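Local coordinates for uncharacterized protein (PDB 4R4K) that is of unknown function but adopts a cystatin-like fold, and probably belongs with the NTF2-like proteins, at residues R29-L34 with Y117-Y122. Residues are numbered along the deposited sequence; the frame is centred on the assembly and turned at random.
Sequences RIKFPL and YVVDCY. With ACT (acetate ion), chain E.
An isolated parallel beta bridge pairs I30, in the loop after helix 23-28, with V118 on strand 116-123, an outer strand of the five-stranded antiparallel sheet. Both bonds use V118: its N donates to R29 O (2.8 Å), and its O accepts from K31 N in a nearly straight bond, 176° at the hydrogen. This pattern, with CA atoms in step from R29–Y117 to K31–V119, identifies the pairing as parallel. The Y117 ring lies between two basic side chains. On one face K31 CE sits 4.0 Å from the ring centroid; with chi4 at -30°, NZ also lies over that face, 12° off the normal, a cation-pi geometry. As K31 has two conformers, this may hold only part of the time. Toward the opposite face, R29 CD makes an off-centre CH-pi contact, 4.3 Å from the centroid, while its guanidinium reaches on to E10 in a salt bridge and, through NH2, to an acetate O at 3.0 Å. Beyond the bridge the backbones part: one water donates to both K31 O and V119 O (2.7 Å to the latter). L34 then turns back, its CD1 3.8 Å from C121 CB. Here V119 and D120 both face E107, a classic beta bulge. The whole is a loop laid along the outer strand through one parallel bridge, a shared water and, just beyond, a V119–K35 backbone bond, joining the helical N-terminal part to the curved sheet of this cystatin-like fold.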
ATOM      1  N   ARG A  29       4.640  10.936   4.630  1.00 19.11           N
ATOM      2  CA  ARG A  29       4.359  11.011   3.196  1.00 16.16           C
ATOM      3  C   ARG A  29       3.147  10.220   2.743  1.00 19.59           C
ATOM      4  O   ARG A  29       3.053   9.799   1.594  1.00 19.67           O
ATOM      5  CB  ARG A  29       5.592  10.616   2.407  1.00 17.66           C
ATOM      6  CG  ARG A  29       6.755  11.554   2.576  1.00 17.25           C
ATOM      7  CD  ARG A  29       6.404  13.011   2.274  1.00 18.59           C
ATOM      8  NE  ARG A  29       7.620  13.799   2.175  1.00 18.82           N
ATOM      9  CZ  ARG A  29       8.404  13.862   1.103  1.00 21.18           C
ATOM     10  NH1 ARG A  29       8.105  13.233  -0.032  1.00 20.18           N
ATOM     11  NH2 ARG A  29       9.513  14.568   1.168  1.00 23.38           N
ATOM     12  N   ILE A  30       2.198  10.053   3.648  1.00 16.95           N
ATOM     13  CA  ILE A  30       0.934   9.446   3.314  1.00 20.08           C
ATOM     14  C   ILE A  30      -0.161  10.429   3.692  1.00 21.27           C
ATOM     15  O   ILE A  30      -0.155  10.955   4.807  1.00 23.41           O
ATOM     16  CB  ILE A  30       0.724   8.120   4.054  1.00 18.08           C
ATOM     17  CG1 ILE A  30       1.888   7.161   3.743  1.00 19.34           C
ATOM     18  CG2 ILE A  30      -0.612   7.532   3.618  1.00 21.28           C
ATOM     19  CD1 ILE A  30       1.993   5.967   4.668  1.00 21.25           C
ATOM     20  N   LYS A  31      -1.055  10.712   2.746  1.00 22.30           N
ATOM     21  CA  LYS A  31      -2.159  11.642   2.994  0.50 23.13           C
ATOM     22  C   LYS A  31      -3.400  10.896   3.495  1.00 21.35           C
ATOM     23  O   LYS A  31      -4.186  10.387   2.715  1.00 20.87           O
ATOM     24  CB  LYS A  31      -2.465  12.466   1.743  0.50 24.45           C
ATOM     25  CG  LYS A  31      -1.376  13.504   1.438  0.50 27.41           C
ATOM     26  CD  LYS A  31      -1.700  14.356   0.219  0.50 33.42           C
ATOM     27  CE  LYS A  31      -0.918  15.677   0.176  0.50 38.75           C
ATOM     28  NZ  LYS A  31      -0.576  16.241   1.517  0.50 37.50           N
ATOM     29  N   PHE A  32      -3.541  10.827   4.815  1.00 24.36           N
ATOM     30  CA  PHE A  32      -4.658  10.181   5.473  1.00 24.09           C
ATOM     31  C   PHE A  32      -5.795  11.176   5.680  1.00 27.65           C
ATOM     32  O   PHE A  32      -5.535  12.350   5.938  1.00 26.65           O
ATOM     33  CB  PHE A  32      -4.231   9.642   6.846  1.00 24.51           C
ATOM     34  CG  PHE A  32      -3.186   8.555   6.789  1.00 21.13           C
ATOM     35  CD1 PHE A  32      -3.511   7.279   6.342  1.00 21.30           C
ATOM     36  CD2 PHE A  32      -1.863   8.788   7.227  1.00 23.11           C
ATOM     37  CE1 PHE A  32      -2.561   6.278   6.305  1.00 21.60           C
ATOM     38  CE2 PHE A  32      -0.901   7.772   7.195  1.00 23.69           C
ATOM     39  CZ  PHE A  32      -1.248   6.521   6.735  1.00 21.72           C
ATOM     40  N   PRO A  33      -7.054  10.700   5.629  1.00 29.01           N
ATOM     41  CA  PRO A  33      -7.452   9.328   5.324  1.00 25.87           C
ATOM     42  C   PRO A  33      -7.322   9.103   3.846  1.00 26.19           C
ATOM     43  O   PRO A  33      -7.435  10.043   3.057  1.00 23.92           O
ATOM     44  CB  PRO A  33      -8.927   9.267   5.753  1.00 27.94           C
ATOM     45  CG  PRO A  33      -9.388  10.680   5.714  1.00 31.56           C
ATOM     46  CD  PRO A  33      -8.202  11.533   6.047  1.00 29.71           C
ATOM     47  N   LEU A  34      -7.005   7.877   3.450  1.00 23.58           N
ATOM     48  CA  LEU A  34      -6.765   7.618   2.044  1.00 21.02           C
ATOM     49  C   LEU A  34      -8.047   7.788   1.240  1.00 25.46           C
ATOM     50  O   LEU A  34      -9.157   7.766   1.792  1.00 25.88           O
ATOM     51  CB  LEU A  34      -6.160   6.231   1.851  1.00 23.62           C
ATOM     52  CG  LEU A  34      -4.802   6.045   2.535  1.00 26.04           C
ATOM     53  CD1 LEU A  34      -4.371   4.598   2.417  1.00 27.80           C
ATOM     54  CD2 LEU A  34      -3.753   6.979   1.959  1.00 28.32           C
ATOM     55  N   TYR A 117       3.717  11.811  -2.302  1.00 18.44           N
ATOM     56  CA  TYR A 117       2.884  11.233  -1.272  1.00 19.21           C
ATOM     57  C   TYR A 117       2.124  10.032  -1.803  1.00 18.11           C
ATOM     58  O   TYR A 117       1.779   9.964  -2.992  1.00 18.78           O
ATOM     59  CB  TYR A 117       1.831  12.222  -0.800  1.00 19.74           C
ATOM     60  CG  TYR A 117       2.370  13.426  -0.149  1.00 19.01           C
ATOM     61  CD1 TYR A 117       2.734  14.507  -0.916  1.00 19.86           C
ATOM     62  CD2 TYR A 117       2.504  13.519   1.234  1.00 21.29           C
ATOM     63  CE1 TYR A 117       3.235  15.624  -0.316  1.00 23.90           C
ATOM     64  CE2 TYR A 117       3.022  14.639   1.842  1.00 22.00           C
ATOM     65  CZ  TYR A 117       3.368  15.694   1.042  1.00 25.66           C
ATOM     66  OH  TYR A 117       3.898  16.808   1.607  1.00 30.71           O
ATOM     67  N   VAL A 118       1.832   9.124  -0.885  1.00 18.36           N
ATOM     68  CA  VAL A 118       0.819   8.106  -1.134  1.00 18.55           C
ATOM     69  C   VAL A 118      -0.536   8.745  -0.876  1.00 18.10           C
ATOM     70  O   VAL A 118      -0.738   9.339   0.178  1.00 18.95           O
ATOM     71  CB  VAL A 118       1.010   6.889  -0.229  1.00 17.32           C
ATOM     72  CG1 VAL A 118      -0.200   5.958  -0.332  1.00 18.79           C
ATOM     73  CG2 VAL A 118       2.281   6.171  -0.629  1.00 18.00           C
ATOM     74  N   VAL A 119      -1.421   8.667  -1.865  1.00 18.12           N
ATOM     75  CA  VAL A 119      -2.776   9.202  -1.730  1.00 18.67           C
ATOM     76  C   VAL A 119      -3.870   8.148  -1.681  1.00 20.96           C
ATOM     77  O   VAL A 119      -4.995   8.449  -1.272  1.00 21.10           O
ATOM     78  CB  VAL A 119      -3.103  10.227  -2.827  1.00 21.06           C
ATOM     79  CG1 VAL A 119      -2.149  11.418  -2.741  1.00 24.62           C
ATOM     80  CG2 VAL A 119      -3.087   9.598  -4.210  1.00 21.14           C
ATOM     81  N   ASP A 120      -3.566   6.911  -2.085  1.00 19.74           N
ATOM     82  CA  ASP A 120      -4.537   5.848  -1.976  1.00 21.62           C
ATOM     83  C   ASP A 120      -3.830   4.516  -1.936  1.00 21.50           C
ATOM     84  O   ASP A 120      -2.686   4.381  -2.410  1.00 19.25           O
ATOM     85  CB  ASP A 120      -5.544   5.887  -3.120  1.00 23.51           C
ATOM     86  CG  ASP A 120      -6.896   5.272  -2.742  1.00 26.30           C
ATOM     87  OD1 ASP A 120      -7.112   4.853  -1.575  1.00 25.28           O
ATOM     88  OD2 ASP A 120      -7.759   5.196  -3.643  1.00 27.72           O
ATOM     89  N   CYS A 121      -4.506   3.545  -1.358  1.00 20.55           N
ATOM     90  CA  CYS A 121      -3.964   2.213  -1.274  1.00 22.96           C
ATOM     91  C   CYS A 121      -5.099   1.207  -1.100  1.00 23.48           C
ATOM     92  O   CYS A 121      -6.065   1.463  -0.376  1.00 22.62           O
ATOM     93  CB  CYS A 121      -2.993   2.109  -0.113  1.00 22.19           C
ATOM     94  SG  CYS A 121      -2.333   0.449   0.204  1.00 24.37           S
ATOM     95  N   TYR A 122      -4.989   0.114  -1.838  1.00 22.09           N
ATOM     96  CA  TYR A 122      -5.753  -1.089  -1.593  1.00 21.17           C
ATOM     97  C   TYR A 122      -4.747  -2.097  -1.082  1.00 19.41           C
ATOM     98  O   TYR A 122      -3.692  -2.292  -1.693  1.00 18.57           O
ATOM     99  CB  TYR A 122      -6.420  -1.632  -2.868  1.00 21.38           C
ATOM    100  CG  TYR A 122      -6.979  -3.008  -2.611  1.00 21.72           C
ATOM    101  CD1 TYR A 122      -8.187  -3.169  -1.909  1.00 27.18           C
ATOM    102  CD2 TYR A 122      -6.279  -4.148  -2.990  1.00 22.45           C
ATOM    103  CE1 TYR A 122      -8.689  -4.430  -1.622  1.00 25.97           C
ATOM    104  CE2 TYR A 122      -6.767  -5.419  -2.716  1.00 24.11           C
ATOM    105  CZ  TYR A 122      -7.970  -5.555  -2.020  1.00 25.18           C
ATOM    106  OH  TYR A 122      -8.477  -6.788  -1.738  1.00 27.75           O
TER
HETATM  107  C   ACT E 201      10.753  16.213   4.826  1.00 46.73           C
HETATM  108  O   ACT E 201      10.714  15.921   3.621  1.00 36.71           O
HETATM  109  OXT ACT E 201      10.514  17.376   5.205  1.00 61.78           O
HETATM  110  CH3 ACT E 201      11.097  15.155   5.833  1.00 48.15           C
HETATM  111  O   HOH W   1      -5.327  10.775   0.140  1.00 22.51           O